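Side-chain contacts in nucleocapsid (Crimean-congo hemorrhagic fever virus, PDB 4AKL), which binds single-stranded and double-stranded RNA, probably takes part in packaging the viral genome, and displays a sequence-nonspecific DNA endonuclease activity: residues I5-K10 with N14-E19; Y311-K316 with Y360-D365; R339-M344 with L380-I385. All coordinates share one frame; numbering follows the deposited sequence.

Interaction 1. Residues I5-K10 with N14-E19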
loop_
_atom_site.group_PDB
_atom_site.type_symbol
_atom_site.label_atom_id
_atom_site.label_comp_id
_atom_site.label_asym_id
_atom_site.label_seq_id
_atom_site.Cartn_x
_atom_site.Cartn_y
_atom_site.Cartn_z
ATOM N N ILE A 5 -16.917 -20.952 2.789
ATOM C CA ILE A 5 -16.919 -19.935 3.834
ATOM C C ILE A 5 -18.151 -19.035 3.629
ATOM O O ILE A 5 -18.031 -17.882 3.212
ATOM C CB ILE A 5 -15.603 -19.090 3.869
ATOM C CG1 ILE A 5 -14.358 -19.979 3.676
ATOM C CG2 ILE A 5 -15.553 -18.257 5.188
ATOM C CD1 ILE A 5 -13.000 -19.281 3.910
ATOM N N GLU A 6 -19.329 -19.606 3.940
ATOM C CA GLU A 6 -20.629 -18.962 3.780
ATOM C C GLU A 6 -20.863 -18.051 4.962
ATOM O O GLU A 6 -21.438 -18.460 5.984
ATOM C CB GLU A 6 -21.765 -19.991 3.689
ATOM C CG GLU A 6 -21.675 -20.943 2.503
ATOM C CD GLU A 6 -22.910 -21.851 2.388
ATOM O OE1 GLU A 6 -23.701 -21.933 3.379
ATOM O OE2 GLU A 6 -23.092 -22.479 1.309
ATOM N N VAL A 7 -20.418 -16.821 4.787
ATOM C CA VAL A 7 -20.380 -15.827 5.804
ATOM C C VAL A 7 -20.757 -14.557 5.119
ATOM O O VAL A 7 -20.087 -14.149 4.159
ATOM C CB VAL A 7 -18.932 -15.718 6.401
ATOM C CG1 VAL A 7 -18.772 -14.491 7.243
ATOM C CG2 VAL A 7 -18.594 -16.964 7.226
ATOM N N ASN A 8 -21.827 -13.924 5.581
ATOM C CA ASN A 8 -22.322 -12.673 4.982
ATOM C C ASN A 8 -22.352 -11.512 5.994
ATOM O O ASN A 8 -22.997 -10.474 5.747
ATOM C CB ASN A 8 -23.738 -12.915 4.392
ATOM C CG ASN A 8 -23.787 -14.108 3.407
ATOM O OD1 ASN A 8 -23.322 -14.033 2.229
ATOM N ND2 ASN A 8 -24.344 -15.205 3.881
ATOM N N SER A 9 -21.669 -11.683 7.136
ATOM C CA SER A 9 -21.698 -10.689 8.239
ATOM C C SER A 9 -20.680 -11.038 9.317
ATOM O O SER A 9 -20.171 -12.163 9.375
ATOM C CB SER A 9 -23.124 -10.573 8.871
ATOM O OG SER A 9 -23.529 -11.745 9.594
ATOM N N LYS A 10 -20.392 -10.062 10.178
ATOM C CA LYS A 10 -19.485 -10.274 11.295
ATOM C C LYS A 10 -19.986 -11.440 12.190
ATOM O O LYS A 10 -19.266 -12.400 12.389
ATOM C CB LYS A 10 -19.279 -8.978 12.122
ATOM C CG LYS A 10 -18.140 -9.151 13.195
ATOM C CD LYS A 10 -17.663 -7.835 13.862
ATOM C CE LYS A 10 -16.933 -8.143 15.222
ATOM N NZ LYS A 10 -15.846 -7.148 15.626
ATOM N N ASN A 14 -18.085 -14.752 12.967
ATOM C CA ASN A 14 -17.568 -15.249 14.303
ATOM C C ASN A 14 -17.882 -16.690 14.574
ATOM O O ASN A 14 -17.054 -17.413 15.098
ATOM C CB ASN A 14 -18.047 -14.403 15.461
ATOM C CG ASN A 14 -17.348 -13.055 15.544
ATOM O OD1 ASN A 14 -16.270 -12.855 15.023
ATOM N ND2 ASN A 14 -17.977 -12.129 16.220
ATOM N N LYS A 15 -19.068 -17.105 14.187
ATOM C CA LYS A 15 -19.503 -18.490 14.424
ATOM C C LYS A 15 -18.750 -19.462 13.528
ATOM O O LYS A 15 -18.331 -20.530 13.992
ATOM C CB LYS A 15 -21.015 -18.634 14.240
ATOM C CG LYS A 15 -21.805 -18.053 15.386
ATOM C CD LYS A 15 -23.256 -18.536 15.334
ATOM C CE LYS A 15 -24.025 -18.153 16.579
ATOM N NZ LYS A 15 -25.275 -18.930 16.717
ATOM N N TRP A 16 -18.559 -19.083 12.253
ATOM C CA TRP A 16 -17.803 -19.910 11.349
ATOM C C TRP A 16 -16.402 -20.128 11.945
ATOM O O TRP A 16 -15.884 -21.238 11.948
ATOM C CB TRP A 16 -17.729 -19.255 9.960
ATOM C CG TRP A 16 -17.075 -20.079 8.961
ATOM C CD1 TRP A 16 -17.677 -20.865 8.047
ATOM C CD2 TRP A 16 -15.664 -20.200 8.747
ATOM N NE1 TRP A 16 -16.725 -21.490 7.261
ATOM C CE2 TRP A 16 -15.481 -21.102 7.683
ATOM C CE3 TRP A 16 -14.529 -19.638 9.361
ATOM C CZ2 TRP A 16 -14.225 -21.452 7.217
ATOM C CZ3 TRP A 16 -13.300 -19.990 8.916
ATOM C CH2 TRP A 16 -13.143 -20.888 7.844
ATOM N N PHE A 17 -15.807 -19.057 12.451
ATOM C CA PHE A 17 -14.471 -19.130 13.029
ATOM C C PHE A 17 -14.365 -19.969 14.330
ATOM O O PHE A 17 -13.360 -20.657 14.521
ATOM C CB PHE A 17 -13.948 -17.732 13.314
ATOM C CG PHE A 17 -12.609 -17.715 13.961
ATOM C CD1 PHE A 17 -11.498 -18.072 13.250
ATOM C CD2 PHE A 17 -12.460 -17.337 15.303
ATOM C CE1 PHE A 17 -10.245 -18.057 13.842
ATOM C CE2 PHE A 17 -11.223 -17.317 15.910
ATOM C CZ PHE A 17 -10.105 -17.677 15.167
ATOM N N GLU A 18 -15.365 -19.903 15.213
ATOM C CA GLU A 18 -15.252 -20.620 16.508
ATOM C C GLU A 18 -15.173 -22.117 16.276
ATOM O O GLU A 18 -14.302 -22.793 16.852
ATOM C CB GLU A 18 -16.391 -20.277 17.470
ATOM C CG GLU A 18 -16.225 -18.949 18.179
ATOM C CD GLU A 18 -14.976 -18.885 19.075
ATOM O OE1 GLU A 18 -14.823 -19.731 20.003
ATOM O OE2 GLU A 18 -14.148 -17.983 18.856
ATOM N N GLU A 19 -16.096 -22.613 15.449
ATOM C CA GLU A 19 -16.090 -23.982 14.923
ATOM C C GLU A 19 -14.692 -24.367 14.446
ATOM O O GLU A 19 -14.086 -25.332 14.910
ATOM C CB GLU A 19 -17.054 -24.066 13.705
ATOM C CG GLU A 19 -17.004 -25.392 12.905
ATOM C CD GLU A 19 -16.675 -25.239 11.384
ATOM O OE1 GLU A 19 -16.058 -24.189 10.921
ATOM O OE2 GLU A 19 -17.040 -26.214 10.647
#
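Lys10 and Asn14 are joined through the backbone: the N-H of Asn14 donates to the carbonyl O of Lys10, an N to O distance of 2.7 Å. This is the i to i+4 bond of the first turn of helix 10-24. From there the two segments diverge: residues 5-9 run back beside the helix as an irregular arm, kinked by an inverse gamma turn at Glu6, with the CA atoms of Val7 and Trp16 7.4 Å apart. Ser9 marks the corner. It is the N-cap residue, and its OG accepts from the backbone N of Glu12.

Trp16 carries the side-chain contact. Its CG stands anti to the backbone N (chi1 -175°), which swings the indole toward the arm. Ile5 lies across one face: its CG2 methyl sits 4.0 Å from the centroid of the five-membered ring of Trp16, only 18° off the ring normal, a CH-pi contact. The other branch of Ile5 reaches toward the benzo half, with CG1 3.8 Å from CZ2 of Trp16. Closer to the helix backbone, the CG2 methyl of Val7 meets the root of the same side chain, 3.7 Å from Trp16 CB and approaching the indole obliquely.

Around this apolar patch, Ala81 of helix 77-83 touches both Ile5 and Trp16. The backbone of Ile5 bonds to that of Thr86 and the backbone of Val7 to that of Gly87, holding the arm to that part of the chain. The polar ends turn to other partners, Lys10 NZ to the carbonyl of Val141 and Asn14 OD1 to the hydroxyl of Tyr78.

The chemistry is thus divided by position: at the corner the helix's own hydrogen bonding and its cap set the path of the chain, while farther along the N-terminal arm is held to the helix by aliphatic carbon against indole.

Interaction 2. Residues Y311-K316 with Y360-D365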
loop_
_atom_site.group_PDB
_atom_site.type_symbol
_atom_site.label_atom_id
_atom_site.label_comp_id
_atom_site.label_asym_id
_atom_site.label_seq_id
_atom_site.Cartn_x
_atom_site.Cartn_y
_atom_site.Cartn_z
ATOM N N TYR A 311 -8.407 -7.560 -5.043
ATOM C CA TYR A 311 -9.766 -7.631 -5.560
ATOM C C TYR A 311 -9.855 -6.956 -6.951
ATOM O O TYR A 311 -10.609 -7.425 -7.842
ATOM C CB TYR A 311 -10.778 -7.035 -4.559
ATOM C CG TYR A 311 -11.410 -8.107 -3.707
ATOM C CD1 TYR A 311 -12.461 -8.841 -4.180
ATOM C CD2 TYR A 311 -10.924 -8.413 -2.445
ATOM C CE1 TYR A 311 -13.050 -9.851 -3.411
ATOM C CE2 TYR A 311 -11.491 -9.411 -1.675
ATOM C CZ TYR A 311 -12.549 -10.128 -2.163
ATOM O OH TYR A 311 -13.069 -11.119 -1.411
ATOM N N TYR A 312 -9.085 -5.887 -7.146
ATOM C CA TYR A 312 -9.009 -5.252 -8.429
ATOM C C TYR A 312 -8.525 -6.265 -9.497
ATOM O O TYR A 312 -9.048 -6.295 -10.623
ATOM C CB TYR A 312 -8.087 -4.052 -8.367
ATOM C CG TYR A 312 -7.876 -3.412 -9.687
ATOM C CD1 TYR A 312 -8.939 -2.831 -10.371
ATOM C CD2 TYR A 312 -6.615 -3.381 -10.277
ATOM C CE1 TYR A 312 -8.759 -2.228 -11.624
ATOM C CE2 TYR A 312 -6.422 -2.770 -11.558
ATOM C CZ TYR A 312 -7.483 -2.203 -12.210
ATOM O OH TYR A 312 -7.308 -1.614 -13.459
ATOM N N TRP A 313 -7.539 -7.099 -9.140
ATOM C CA TRP A 313 -6.980 -8.054 -10.101
ATOM C C TRP A 313 -7.977 -9.143 -10.398
ATOM O O TRP A 313 -8.095 -9.557 -11.552
ATOM C CB TRP A 313 -5.609 -8.610 -9.642
ATOM C CG TRP A 313 -4.546 -7.516 -9.582
ATOM C CD1 TRP A 313 -4.398 -6.449 -10.464
ATOM C CD2 TRP A 313 -3.544 -7.353 -8.597
ATOM N NE1 TRP A 313 -3.346 -5.664 -10.088
ATOM C CE2 TRP A 313 -2.799 -6.195 -8.939
ATOM C CE3 TRP A 313 -3.179 -8.085 -7.464
ATOM C CZ2 TRP A 313 -1.737 -5.759 -8.198
ATOM C CZ3 TRP A 313 -2.129 -7.648 -6.720
ATOM C CH2 TRP A 313 -1.408 -6.489 -7.083
ATOM N N LEU A 314 -8.695 -9.601 -9.382
ATOM C CA LEU A 314 -9.804 -10.500 -9.629
ATOM C C LEU A 314 -10.809 -9.893 -10.607
ATOM O O LEU A 314 -11.181 -10.532 -11.598
ATOM C CB LEU A 314 -10.535 -10.817 -8.366
ATOM C CG LEU A 314 -9.899 -11.600 -7.255
ATOM C CD1 LEU A 314 -10.999 -11.841 -6.196
ATOM C CD2 LEU A 314 -9.274 -12.934 -7.756
ATOM N N TYR A 315 -11.214 -8.653 -10.348
ATOM C CA TYR A 315 -12.139 -7.959 -11.241
ATOM C C TYR A 315 -11.569 -7.904 -12.668
ATOM O O TYR A 315 -12.223 -8.352 -13.601
ATOM C CB TYR A 315 -12.507 -6.589 -10.659
ATOM C CG TYR A 315 -13.010 -5.640 -11.640
ATOM C CD1 TYR A 315 -14.352 -5.685 -12.073
ATOM C CD2 TYR A 315 -12.192 -4.680 -12.156
ATOM C CE1 TYR A 315 -14.829 -4.740 -13.023
ATOM C CE2 TYR A 315 -12.665 -3.755 -13.104
ATOM C CZ TYR A 315 -13.974 -3.798 -13.521
ATOM O OH TYR A 315 -14.406 -2.861 -14.461
ATOM N N LYS A 316 -10.342 -7.411 -12.829
ATOM C CA LYS A 316 -9.739 -7.321 -14.145
ATOM C C LYS A 316 -9.582 -8.646 -14.868
ATOM O O LYS A 316 -9.655 -8.652 -16.057
ATOM C CB LYS A 316 -8.361 -6.666 -14.094
ATOM C CG LYS A 316 -8.397 -5.235 -13.759
ATOM C CD LYS A 316 -9.186 -4.350 -14.817
ATOM C CE LYS A 316 -8.266 -3.925 -15.954
ATOM N NZ LYS A 316 -8.864 -2.794 -16.708
ATOM N N TYR A 360 -2.810 -13.228 -16.497
ATOM C CA TYR A 360 -1.456 -13.193 -17.009
ATOM C C TYR A 360 -1.213 -11.874 -17.737
ATOM O O TYR A 360 -0.141 -11.263 -17.581
ATOM C CB TYR A 360 -1.183 -14.347 -18.007
ATOM C CG TYR A 360 0.278 -14.467 -18.447
ATOM C CD1 TYR A 360 0.823 -13.601 -19.438
ATOM C CD2 TYR A 360 1.107 -15.419 -17.885
ATOM C CE1 TYR A 360 2.174 -13.685 -19.822
ATOM C CE2 TYR A 360 2.495 -15.535 -18.293
ATOM C CZ TYR A 360 3.012 -14.676 -19.251
ATOM O OH TYR A 360 4.358 -14.793 -19.653
ATOM N N GLU A 361 -2.182 -11.431 -18.511
ATOM C CA GLU A 361 -2.009 -10.212 -19.308
ATOM C C GLU A 361 -1.840 -8.950 -18.460
ATOM O O GLU A 361 -1.344 -7.938 -18.961
ATOM C CB GLU A 361 -3.131 -10.042 -20.288
ATOM C CG GLU A 361 -2.965 -8.895 -21.314
ATOM C CD GLU A 361 -1.748 -9.032 -22.314
ATOM O OE1 GLU A 361 -0.778 -9.816 -22.089
ATOM O OE2 GLU A 361 -1.784 -8.326 -23.322
ATOM N N LEU A 362 -2.217 -9.030 -17.199
ATOM C CA LEU A 362 -1.968 -7.940 -16.245
ATOM C C LEU A 362 -0.469 -7.782 -15.816
ATOM O O LEU A 362 -0.035 -6.688 -15.424
ATOM C CB LEU A 362 -2.866 -8.092 -15.027
ATOM C CG LEU A 362 -4.358 -8.230 -15.304
ATOM C CD1 LEU A 362 -5.114 -8.384 -13.967
ATOM C CD2 LEU A 362 -4.911 -7.067 -16.148
ATOM N N PHE A 363 0.314 -8.855 -15.902
ATOM C CA PHE A 363 1.716 -8.801 -15.488
ATOM C C PHE A 363 2.510 -7.712 -16.153
ATOM O O PHE A 363 2.472 -7.569 -17.372
ATOM C CB PHE A 363 2.446 -10.126 -15.745
ATOM C CG PHE A 363 2.051 -11.258 -14.832
ATOM C CD1 PHE A 363 1.745 -11.070 -13.546
ATOM C CD2 PHE A 363 2.048 -12.577 -15.315
ATOM C CE1 PHE A 363 1.395 -12.146 -12.692
ATOM C CE2 PHE A 363 1.694 -13.629 -14.496
ATOM C CZ PHE A 363 1.375 -13.400 -13.157
ATOM N N ALA A 364 3.260 -6.960 -15.367
ATOM C CA ALA A 364 4.130 -5.920 -15.946
ATOM C C ALA A 364 5.632 -6.260 -15.926
ATOM O O ALA A 364 6.492 -5.404 -16.226
ATOM C CB ALA A 364 3.882 -4.570 -15.223
ATOM N N ASP A 365 5.959 -7.483 -15.564
ATOM C CA ASP A 365 7.369 -7.870 -15.350
ATOM C C ASP A 365 8.306 -7.498 -16.492
ATOM O O ASP A 365 9.397 -7.040 -16.255
ATOM C CB ASP A 365 7.508 -9.385 -15.098
ATOM C CG ASP A 365 6.646 -9.850 -13.892
ATOM O OD1 ASP A 365 5.426 -9.820 -13.980
ATOM O OD2 ASP A 365 7.215 -10.197 -12.856
#
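The indole of Trp313 meets one methyl across the contact, CD1 of Leu362, which comes up obliquely to the pyrrole part of the ring, 4.1 Å from Trp313 CD1. The neighbouring ring of Tyr312 belongs to the same helix and has Lys316 on one of its faces: CG of the lysine rests 3.5 Å above the plane, displaced toward the rim. Tyr312 also meets Trp106 edge-to-face.

Leu362 reaches the helix with its forked end. Its CG lies anti to its own carbonyl carbon (chi1 -53°), and both methyls come to the same side of the base of Lys316, with CD1 3.7 Å and CD2 4.0 Å from Lys316 CB. The same CD1 also lies 4.0 Å from the carbonyl O of Trp313, so this methyl packs on the helix backbone as well as on two side chains.

The partner segment opens with a type I beta turn from Tyr360 to Phe363, at the end of helix 355-360, closed by the bond from Phe363 N to Tyr360 O at 3.0 Å. The turn presents Leu362 to the C-terminal end of helix 306-316, in the mainly helical body of this nairovirus nucleocapsid protein.

Polar groups bordering this apolar contact have partners in other parts of the chain. Lys316 bends at chi2 and chi3 (-62° and -86°), carrying NZ away from Leu362 to a salt bridge with Asp107, whose OD1 also bonds the hydroxyl of Tyr312. The indole NE1 of Trp313 bonds to the carbonyl of Ala378, which fixes how the ring is turned beside the leucine.

Interaction 3. Residues R339-M344 with L380-I385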
loop_
_atom_site.group_PDB
_atom_site.type_symbol
_atom_site.label_atom_id
_atom_site.label_comp_id
_atom_site.label_asym_id
_atom_site.label_seq_id
_atom_site.Cartn_x
_atom_site.Cartn_y
_atom_site.Cartn_z
ATOM N N ARG A 339 7.227 -23.329 -6.073
ATOM C CA ARG A 339 7.862 -23.641 -7.336
ATOM C C ARG A 339 8.273 -22.353 -7.950
ATOM O O ARG A 339 7.961 -21.286 -7.418
ATOM C CB ARG A 339 6.943 -24.449 -8.273
ATOM C CG ARG A 339 5.827 -23.699 -9.006
ATOM C CD ARG A 339 4.707 -23.229 -8.114
ATOM N NE ARG A 339 4.037 -24.294 -7.339
ATOM C CZ ARG A 339 3.025 -25.070 -7.765
ATOM N NH1 ARG A 339 2.513 -24.956 -8.997
ATOM N NH2 ARG A 339 2.523 -25.992 -6.936
ATOM N N GLY A 340 8.999 -22.476 -9.061
ATOM C CA GLY A 340 9.480 -21.332 -9.789
ATOM C C GLY A 340 8.394 -20.420 -10.354
ATOM O O GLY A 340 7.256 -20.861 -10.623
ATOM N N THR A 341 8.780 -19.144 -10.505
ATOM C CA THR A 341 7.991 -18.133 -11.106
ATOM C C THR A 341 7.642 -18.509 -12.512
ATOM O O THR A 341 6.528 -18.247 -12.969
ATOM C CB THR A 341 8.772 -16.845 -11.176
ATOM O OG1 THR A 341 9.007 -16.390 -9.845
ATOM C CG2 THR A 341 8.020 -15.756 -11.970
ATOM N N LYS A 342 8.582 -19.113 -13.222
ATOM C CA LYS A 342 8.286 -19.476 -14.563
ATOM C C LYS A 342 7.167 -20.527 -14.600
ATOM O O LYS A 342 6.259 -20.395 -15.396
ATOM C CB LYS A 342 9.544 -19.893 -15.347
ATOM C CG LYS A 342 9.296 -20.117 -16.843
ATOM C CD LYS A 342 9.385 -18.832 -17.686
ATOM C CE LYS A 342 8.423 -17.718 -17.237
ATOM N NZ LYS A 342 8.464 -16.599 -18.114
ATOM N N LYS A 343 7.219 -21.518 -13.721
ATOM C CA LYS A 343 6.162 -22.535 -13.650
ATOM C C LYS A 343 4.815 -21.974 -13.242
ATOM O O LYS A 343 3.792 -22.436 -13.731
ATOM C CB LYS A 343 6.561 -23.682 -12.682
ATOM C CG LYS A 343 7.698 -24.565 -13.211
ATOM C CD LYS A 343 8.368 -25.320 -12.045
ATOM C CE LYS A 343 9.387 -26.347 -12.522
ATOM N NZ LYS A 343 10.250 -25.867 -13.664
ATOM N N MET A 344 4.791 -20.984 -12.336
ATOM C CA MET A 344 3.517 -20.310 -11.971
ATOM C C MET A 344 2.982 -19.605 -13.223
ATOM O O MET A 344 1.818 -19.690 -13.542
ATOM C CB MET A 344 3.784 -19.330 -10.836
ATOM C CG MET A 344 2.628 -18.579 -10.278
ATOM S SD MET A 344 2.236 -17.121 -11.259
ATOM C CE MET A 344 3.580 -16.110 -10.616
ATOM N N LEU A 380 -0.156 -5.513 -11.444
ATOM C CA LEU A 380 0.300 -6.857 -11.124
ATOM C C LEU A 380 1.691 -7.169 -11.663
ATOM O O LEU A 380 2.101 -6.643 -12.677
ATOM C CB LEU A 380 -0.690 -7.896 -11.634
ATOM C CG LEU A 380 -0.504 -9.349 -11.135
ATOM C CD1 LEU A 380 -0.556 -9.449 -9.582
ATOM C CD2 LEU A 380 -1.567 -10.239 -11.735
ATOM N N THR A 381 2.399 -8.012 -10.932
ATOM C CA THR A 381 3.691 -8.593 -11.318
ATOM C C THR A 381 3.720 -10.010 -10.742
ATOM O O THR A 381 2.889 -10.359 -9.866
ATOM C CB THR A 381 4.958 -7.865 -10.730
ATOM O OG1 THR A 381 4.898 -7.906 -9.310
ATOM C CG2 THR A 381 5.068 -6.428 -11.188
ATOM N N ALA A 382 4.674 -10.826 -11.228
ATOM C CA ALA A 382 4.861 -12.182 -10.714
ATOM C C ALA A 382 5.067 -12.109 -9.193
ATOM O O ALA A 382 4.448 -12.850 -8.473
ATOM C CB ALA A 382 6.067 -12.931 -11.440
ATOM N N GLY A 383 5.899 -11.179 -8.713
ATOM C CA GLY A 383 6.131 -11.037 -7.302
ATOM C C GLY A 383 4.893 -10.563 -6.527
ATOM O O GLY A 383 4.767 -10.883 -5.360
ATOM N N ARG A 384 3.968 -9.839 -7.164
ATOM C CA ARG A 384 2.690 -9.426 -6.501
ATOM C C ARG A 384 1.640 -10.506 -6.420
ATOM O O ARG A 384 0.663 -10.346 -5.724
ATOM C CB ARG A 384 2.178 -8.158 -7.155
ATOM C CG ARG A 384 2.985 -6.944 -6.624
ATOM C CD ARG A 384 2.650 -5.681 -7.361
ATOM N NE ARG A 384 3.196 -4.523 -6.673
ATOM C CZ ARG A 384 3.041 -3.271 -7.038
ATOM N NH1 ARG A 384 2.321 -2.940 -8.129
ATOM N NH2 ARG A 384 3.623 -2.332 -6.295
ATOM N N ILE A 385 1.860 -11.661 -7.069
ATOM C CA ILE A 385 0.945 -12.778 -6.945
ATOM C C ILE A 385 0.814 -13.182 -5.438
ATOM O O ILE A 385 -0.287 -13.591 -4.981
ATOM C CB ILE A 385 1.333 -13.953 -7.904
ATOM C CG1 ILE A 385 0.856 -13.650 -9.360
ATOM C CG2 ILE A 385 0.709 -15.263 -7.471
ATOM C CD1 ILE A 385 -0.695 -13.786 -9.659
#
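Met344 reaches from helix 341-350 toward the turn at Ala382-Ile385, and its side chain can be traced outward from the backbone. CB points at the other segment, and CG continues anti to the backbone N (chi1 -178°); the first contacts across the interface come only farther out. Bends at chi2 (-83°) and chi3 (-78°) then fold the thioether, bringing SD to 4.2 Å from CG1 of Ile385. The terminal CE makes the main contacts. It packs 3.9 Å from Ile385 CG1 and 4.1 Å from Ala382 CB, and also lies 4.0 Å from the carbonyl O of Ala382. One methyl therefore touches both the first and the last residue of the turn.

One helical turn back, Thr341 meets the same alanine. Its CG2 methyl stands 3.5 Å from Ala382 CB, somewhat tighter than usual for two carbons, so the alanine methyl is approached by both helix residues.

The opposing surface gets its shape from a type I beta turn running from Ala382 to Ile385. Just before it, Thr381 accepts the backbone N-H of Arg384 on OG1 at 3.0 Å, an ST motif, and Asp365 OD1 takes the N-H of Ala382. Hydrogen bonding thus shapes the turn itself, while its packing on the helix is apolar.

Helix 324-336 packs against the same side chains. Leu334 touches both Met344 and Ile385, and Leu331 adds to the packing on Ile385; Leu359 of helix 355-360 meets Ile385 as well. The contact thus joins the N-terminal end of helix 341-350 to the turn leading into helix 385-392, alongside helices 324-336 and 355-360.

Starting at the N terminus, interaction 1 is a local closure, folding the arm before helix 10-24 back on that helix; its centre lies about 29 Å from that of interaction 2 and about 31 Å from that of interaction 3. The chain later opens interaction 2 at 311-316, then interaction 3 at 339-344, and closes them in the same order at 360-365 and 380-385, so the two loops cross rather than nest. Their centres are about 12 Å apart and their closing segments touch through Ala364 N to Leu380 O at 2.9 Å, a probable hydrogen bond. Together they tie helices 306-316 and 341-350 to the connection between helices 355-360 and 385-392.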